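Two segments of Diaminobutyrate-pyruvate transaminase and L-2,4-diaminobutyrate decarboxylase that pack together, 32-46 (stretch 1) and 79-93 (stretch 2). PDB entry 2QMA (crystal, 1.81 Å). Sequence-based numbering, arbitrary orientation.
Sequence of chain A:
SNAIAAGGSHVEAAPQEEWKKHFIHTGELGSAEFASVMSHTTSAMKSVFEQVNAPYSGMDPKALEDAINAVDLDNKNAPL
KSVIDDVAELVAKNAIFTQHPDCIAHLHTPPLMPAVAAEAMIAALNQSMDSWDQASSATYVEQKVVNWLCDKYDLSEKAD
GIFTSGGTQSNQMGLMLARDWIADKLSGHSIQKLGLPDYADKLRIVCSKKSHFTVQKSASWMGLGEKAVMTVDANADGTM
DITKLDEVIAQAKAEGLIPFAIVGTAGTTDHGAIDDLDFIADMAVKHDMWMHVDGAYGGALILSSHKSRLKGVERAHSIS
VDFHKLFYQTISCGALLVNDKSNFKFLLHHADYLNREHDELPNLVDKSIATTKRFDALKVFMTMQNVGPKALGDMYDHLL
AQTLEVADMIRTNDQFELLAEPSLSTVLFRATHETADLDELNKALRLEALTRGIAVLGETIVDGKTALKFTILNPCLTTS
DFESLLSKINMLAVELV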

# COMPACT_ATOMS: atom_id res chain seq x y z
N ALA A 32 -19.23 -20.68 8.35
CA ALA A 32 -19.05 -22.02 7.81
C ALA A 32 -18.49 -22.02 6.40
O ALA A 32 -17.51 -22.70 6.13
CB ALA A 32 -20.37 -22.79 7.86
N GLU A 33 -19.08 -21.21 5.51
CA GLU A 33 -18.63 -21.20 4.12
C GLU A 33 -17.19 -20.64 4.07
O GLU A 33 -16.33 -21.10 3.31
CB GLU A 33 -19.57 -20.34 3.26
CG GLU A 33 -19.29 -20.37 1.75
CD GLU A 33 -19.32 -21.79 1.14
OE1 GLU A 33 -19.89 -22.74 1.74
OE2 GLU A 33 -18.77 -21.96 0.04
N PHE A 34 -16.95 -19.64 4.90
CA PHE A 34 -15.62 -19.02 5.00
C PHE A 34 -14.55 -20.09 5.25
O PHE A 34 -13.60 -20.22 4.49
CB PHE A 34 -15.61 -17.98 6.11
CG PHE A 34 -14.22 -17.67 6.63
CD1 PHE A 34 -13.38 -16.82 5.93
CD2 PHE A 34 -13.77 -18.23 7.84
CE1 PHE A 34 -12.10 -16.52 6.42
CE2 PHE A 34 -12.49 -17.95 8.32
CZ PHE A 34 -11.65 -17.07 7.61
N ALA A 35 -14.74 -20.88 6.29
CA ALA A 35 -13.80 -21.93 6.66
C ALA A 35 -13.58 -22.92 5.50
O ALA A 35 -12.44 -23.28 5.18
CB ALA A 35 -14.30 -22.66 7.90
N SER A 36 -14.68 -23.32 4.86
CA SER A 36 -14.64 -24.27 3.76
C SER A 36 -13.86 -23.74 2.56
O SER A 36 -13.09 -24.48 1.93
CB SER A 36 -16.07 -24.64 3.36
OG SER A 36 -16.07 -25.58 2.31
N VAL A 37 -14.05 -22.45 2.24
CA VAL A 37 -13.35 -21.81 1.12
C VAL A 37 -11.83 -21.65 1.36
O VAL A 37 -11.00 -21.99 0.51
CB VAL A 37 -14.02 -20.43 0.75
CG1 VAL A 37 -13.15 -19.60 -0.21
CG2 VAL A 37 -15.44 -20.65 0.18
N MSE A 38 -11.49 -21.18 2.54
CA MSE A 38 -10.12 -20.99 2.98
C MSE A 38 -9.41 -22.32 3.07
O MSE A 38 -8.28 -22.42 2.63
CB MSE A 38 -10.11 -20.27 4.32
CG MSE A 38 -10.65 -18.84 4.26
SE MSE A 38 -10.18 -17.78 2.69
CE MSE A 38 -11.96 -17.01 2.33
N SER A 39 -10.05 -23.34 3.65
CA SER A 39 -9.46 -24.68 3.67
C SER A 39 -9.20 -25.20 2.23
O SER A 39 -8.15 -25.77 1.97
CB SER A 39 -10.32 -25.65 4.49
OG SER A 39 -10.13 -25.42 5.89
N HIS A 40 -10.17 -24.99 1.32
CA HIS A 40 -9.99 -25.27 -0.12
C HIS A 40 -8.74 -24.57 -0.68
O HIS A 40 -7.93 -25.18 -1.37
CB HIS A 40 -11.22 -24.84 -0.94
CG HIS A 40 -11.21 -25.36 -2.34
ND1 HIS A 40 -11.72 -26.60 -2.69
CD2 HIS A 40 -10.71 -24.84 -3.49
CE1 HIS A 40 -11.54 -26.80 -3.98
NE2 HIS A 40 -10.93 -25.75 -4.49
N THR A 41 -8.62 -23.28 -0.38
CA THR A 41 -7.55 -22.45 -0.92
C THR A 41 -6.21 -22.92 -0.35
O THR A 41 -5.23 -23.01 -1.08
CB THR A 41 -7.77 -20.95 -0.58
OG1 THR A 41 -9.10 -20.56 -0.97
CG2 THR A 41 -6.79 -20.06 -1.32
N THR A 42 -6.19 -23.25 0.94
CA THR A 42 -4.96 -23.73 1.59
C THR A 42 -4.53 -25.05 0.93
O THR A 42 -3.34 -25.26 0.61
CB THR A 42 -5.17 -23.89 3.14
OG1 THR A 42 -5.28 -22.59 3.74
CG2 THR A 42 -3.99 -24.63 3.83
N SER A 43 -5.51 -25.93 0.69
CA SER A 43 -5.27 -27.18 -0.02
C SER A 43 -4.73 -26.95 -1.44
O SER A 43 -3.77 -27.61 -1.84
CB SER A 43 -6.55 -28.03 -0.05
OG SER A 43 -6.33 -29.13 -0.88
N ALA A 44 -5.32 -26.01 -2.18
CA ALA A 44 -4.89 -25.74 -3.55
C ALA A 44 -3.44 -25.24 -3.59
O ALA A 44 -2.67 -25.62 -4.47
CB ALA A 44 -5.80 -24.75 -4.23
N MSE A 45 -3.07 -24.42 -2.61
CA MSE A 45 -1.69 -23.88 -2.56
C MSE A 45 -0.69 -24.95 -2.16
O MSE A 45 0.43 -24.97 -2.66
CB MSE A 45 -1.57 -22.67 -1.64
CG MSE A 45 -2.18 -21.39 -2.16
SE MSE A 45 -1.55 -20.81 -3.93
CE MSE A 45 0.37 -20.90 -3.67
N LYS A 46 -1.11 -25.86 -1.28
CA LYS A 46 -0.26 -26.98 -0.91
C LYS A 46 0.09 -27.79 -2.17
O LYS A 46 1.26 -28.10 -2.43
CB LYS A 46 -0.98 -27.85 0.12
CG LYS A 46 -0.15 -29.05 0.63
CD LYS A 46 -0.81 -29.66 1.82
CE LYS A 46 -0.13 -30.97 2.19
NZ LYS A 46 -0.24 -31.23 3.65
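Stretch 2 79-93: PLKSVIDDVAELVAK

Stretch 2 packs along stretch 1 as one helix beside another, the two running in nearly the same direction. Residues 32-46 are helical throughout, and their helix continues later in the chain. In stretch 2, P79 occupies the N-cap position and a helix follows from L80, widening into a pi-type turn at 88-92, where the amide N of A92 bonds to V87 O at 3.0 Å. The S82 side chain turns back over the first turn of this helix, its OG donating to P79 O at 3.0 Å. The axes approach to 9.9 Å and cross at -23°, so successive turns of both helices stay in contact. The register is set by V37 beside K81 (CA to CA 6.6 Å), T41 beside I84 (CA to CA 6.5 Å) and A44 beside A88 (CA to CA 6.4 Å), and the contact buries 534 Å² in total.

At the start of stretch 1, A32, F34 and A35 lie out of reach of the second helix. E33 touches it lightly: its CA-CB bond points sideways, but the side chain, with chi1 t and chi2 p, brings OE2 to 4.5 Å from K81 CE. One turn further into the interface, S36 receives the extended K81 side chain, whose chi1 is m and whose remaining torsions are all t. K81 NZ donates a short hydrogen bond to S36 OG at 2.5 Å. The next residue, V37, is buried and apolar, and its CG1 lies 3.7 Å from L80 CD2 and also 3.7 Å from I84 CD1. The same methyl thus touches two side chains of stretch 2 that are one helical turn apart. M38 and S39 make no contact.

H40 points toward stretch 2 and combines polar and apolar packing. Its chi1 is t, and the imidazole lies alongside the second helix with K81 CG over one face, 3.8 Å from the ring centroid and 16° off the ring normal. At the ring edge, H40 NE2 donates a hydrogen bond to D85 OD1 at 2.8 Å, while CD2 meets I84 CG2 at 3.7 Å. The carboxylate of D85 reaches this position although its CA-CB bond points sideways.

T41 brings OG1 to 3.2 Å from I84 CD1, while the same hydroxyl donates to V37 O at 2.8 Å within its own helix; the polar group is therefore satisfied beside an apolar neighbor. I84 is the knob of the interface, its side chain set in a hole formed by V37, H40, T41 and A44. T42 and S43 are out of reach.

Toward the end of the stretch the packing becomes apolar. A44 points toward stretch 2, its CB 4.2 Å from I84 CG2 and 4.1 Å from A88 CB, the latter a contact between two alanine methyls. The selenomethionine M45 starts out sideways, but its m, m, m conformation carries SE to 4.1 Å from A92 CB. K46 makes no contact.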

# COMPACT_ATOMS: atom_id res chain seq x y z
N PRO A 79 -18.67 -20.95 -9.40
CA PRO A 79 -18.54 -21.12 -7.96
C PRO A 79 -17.11 -20.83 -7.52
O PRO A 79 -16.15 -21.10 -8.26
CB PRO A 79 -18.87 -22.61 -7.72
CG PRO A 79 -18.91 -23.25 -9.07
CD PRO A 79 -19.07 -22.19 -10.10
N LEU A 80 -16.99 -20.30 -6.31
CA LEU A 80 -15.71 -19.72 -5.84
C LEU A 80 -14.62 -20.79 -5.83
O LEU A 80 -13.49 -20.54 -6.24
CB LEU A 80 -15.86 -19.07 -4.47
CG LEU A 80 -14.60 -18.44 -3.83
CD1 LEU A 80 -13.80 -17.66 -4.87
CD2 LEU A 80 -15.00 -17.53 -2.70
N LYS A 81 -14.94 -21.99 -5.36
CA LYS A 81 -13.93 -23.04 -5.30
C LYS A 81 -13.36 -23.38 -6.69
O LYS A 81 -12.16 -23.65 -6.80
CB LYS A 81 -14.47 -24.28 -4.58
CG LYS A 81 -14.55 -24.14 -3.06
CD LYS A 81 -15.34 -25.27 -2.39
CE LYS A 81 -15.57 -24.93 -0.92
NZ LYS A 81 -15.88 -26.16 -0.13
N SER A 82 -14.18 -23.35 -7.74
CA SER A 82 -13.65 -23.63 -9.09
C SER A 82 -12.74 -22.48 -9.59
O SER A 82 -11.73 -22.73 -10.25
CB SER A 82 -14.73 -24.05 -10.11
OG SER A 82 -15.58 -22.98 -10.51
N VAL A 83 -13.10 -21.25 -9.24
CA VAL A 83 -12.29 -20.08 -9.59
C VAL A 83 -10.93 -20.17 -8.89
O VAL A 83 -9.89 -19.86 -9.50
CB VAL A 83 -12.99 -18.77 -9.20
CG1 VAL A 83 -12.06 -17.58 -9.50
CG2 VAL A 83 -14.36 -18.60 -9.95
N ILE A 84 -10.96 -20.59 -7.63
CA ILE A 84 -9.74 -20.86 -6.87
C ILE A 84 -8.90 -21.92 -7.58
O ILE A 84 -7.69 -21.79 -7.67
CB ILE A 84 -10.05 -21.31 -5.41
CG1 ILE A 84 -10.51 -20.10 -4.57
CG2 ILE A 84 -8.83 -21.93 -4.76
CD1 ILE A 84 -11.29 -20.50 -3.31
N ASP A 85 -9.55 -22.98 -8.09
CA ASP A 85 -8.84 -24.07 -8.78
C ASP A 85 -8.17 -23.53 -10.03
O ASP A 85 -7.02 -23.84 -10.30
CB ASP A 85 -9.83 -25.15 -9.25
CG ASP A 85 -10.32 -26.05 -8.15
OD1 ASP A 85 -9.74 -26.07 -7.03
OD2 ASP A 85 -11.31 -26.77 -8.43
N ASP A 86 -8.92 -22.72 -10.77
CA ASP A 86 -8.48 -22.09 -12.01
C ASP A 86 -7.29 -21.17 -11.79
O ASP A 86 -6.37 -21.16 -12.59
CB ASP A 86 -9.62 -21.28 -12.64
CG ASP A 86 -10.69 -22.17 -13.25
OD1 ASP A 86 -10.50 -23.39 -13.26
OD2 ASP A 86 -11.73 -21.66 -13.71
N VAL A 87 -7.33 -20.36 -10.74
CA VAL A 87 -6.19 -19.46 -10.44
C VAL A 87 -4.99 -20.24 -9.95
O VAL A 87 -3.88 -19.93 -10.33
CB VAL A 87 -6.52 -18.31 -9.47
CG1 VAL A 87 -7.49 -17.34 -10.11
CG2 VAL A 87 -7.10 -18.82 -8.19
N ALA A 88 -5.20 -21.28 -9.15
CA ALA A 88 -4.07 -22.11 -8.75
C ALA A 88 -3.38 -22.65 -10.01
O ALA A 88 -2.17 -22.59 -10.14
CB ALA A 88 -4.52 -23.25 -7.82
N GLU A 89 -4.19 -23.12 -10.94
CA GLU A 89 -3.69 -23.76 -12.14
C GLU A 89 -2.96 -22.82 -13.09
O GLU A 89 -1.92 -23.18 -13.62
CB GLU A 89 -4.82 -24.47 -12.89
CG GLU A 89 -4.34 -25.18 -14.17
CD GLU A 89 -3.50 -26.44 -13.92
OE1 GLU A 89 -3.47 -26.99 -12.79
OE2 GLU A 89 -2.87 -26.91 -14.89
N LEU A 90 -3.52 -21.64 -13.32
CA LEU A 90 -2.98 -20.74 -14.33
C LEU A 90 -2.04 -19.67 -13.73
O LEU A 90 -0.97 -19.37 -14.28
CB LEU A 90 -4.16 -20.08 -15.10
CG LEU A 90 -3.82 -19.05 -16.18
CD1 LEU A 90 -3.03 -19.73 -17.30
CD2 LEU A 90 -5.11 -18.34 -16.69
N VAL A 91 -2.44 -19.12 -12.61
CA VAL A 91 -1.72 -17.99 -12.04
C VAL A 91 -0.58 -18.50 -11.11
O VAL A 91 0.62 -18.21 -11.34
CB VAL A 91 -2.71 -17.03 -11.35
CG1 VAL A 91 -1.97 -15.80 -10.71
CG2 VAL A 91 -3.77 -16.54 -12.35
N ALA A 92 -0.96 -19.30 -10.11
CA ALA A 92 -0.03 -19.73 -9.06
C ALA A 92 1.04 -20.63 -9.63
O ALA A 92 2.23 -20.43 -9.36
CB ALA A 92 -0.80 -20.43 -7.91
N LYS A 93 0.62 -21.66 -10.39
CA LYS A 93 1.57 -22.59 -11.00
C LYS A 93 2.66 -21.89 -11.83
O LYS A 93 3.78 -22.42 -11.95
CB LYS A 93 0.81 -23.62 -11.85
CG LYS A 93 1.66 -24.74 -12.38
CD LYS A 93 0.79 -25.82 -13.07
CE LYS A 93 1.62 -27.04 -13.46
NZ LYS A 93 0.93 -27.90 -14.49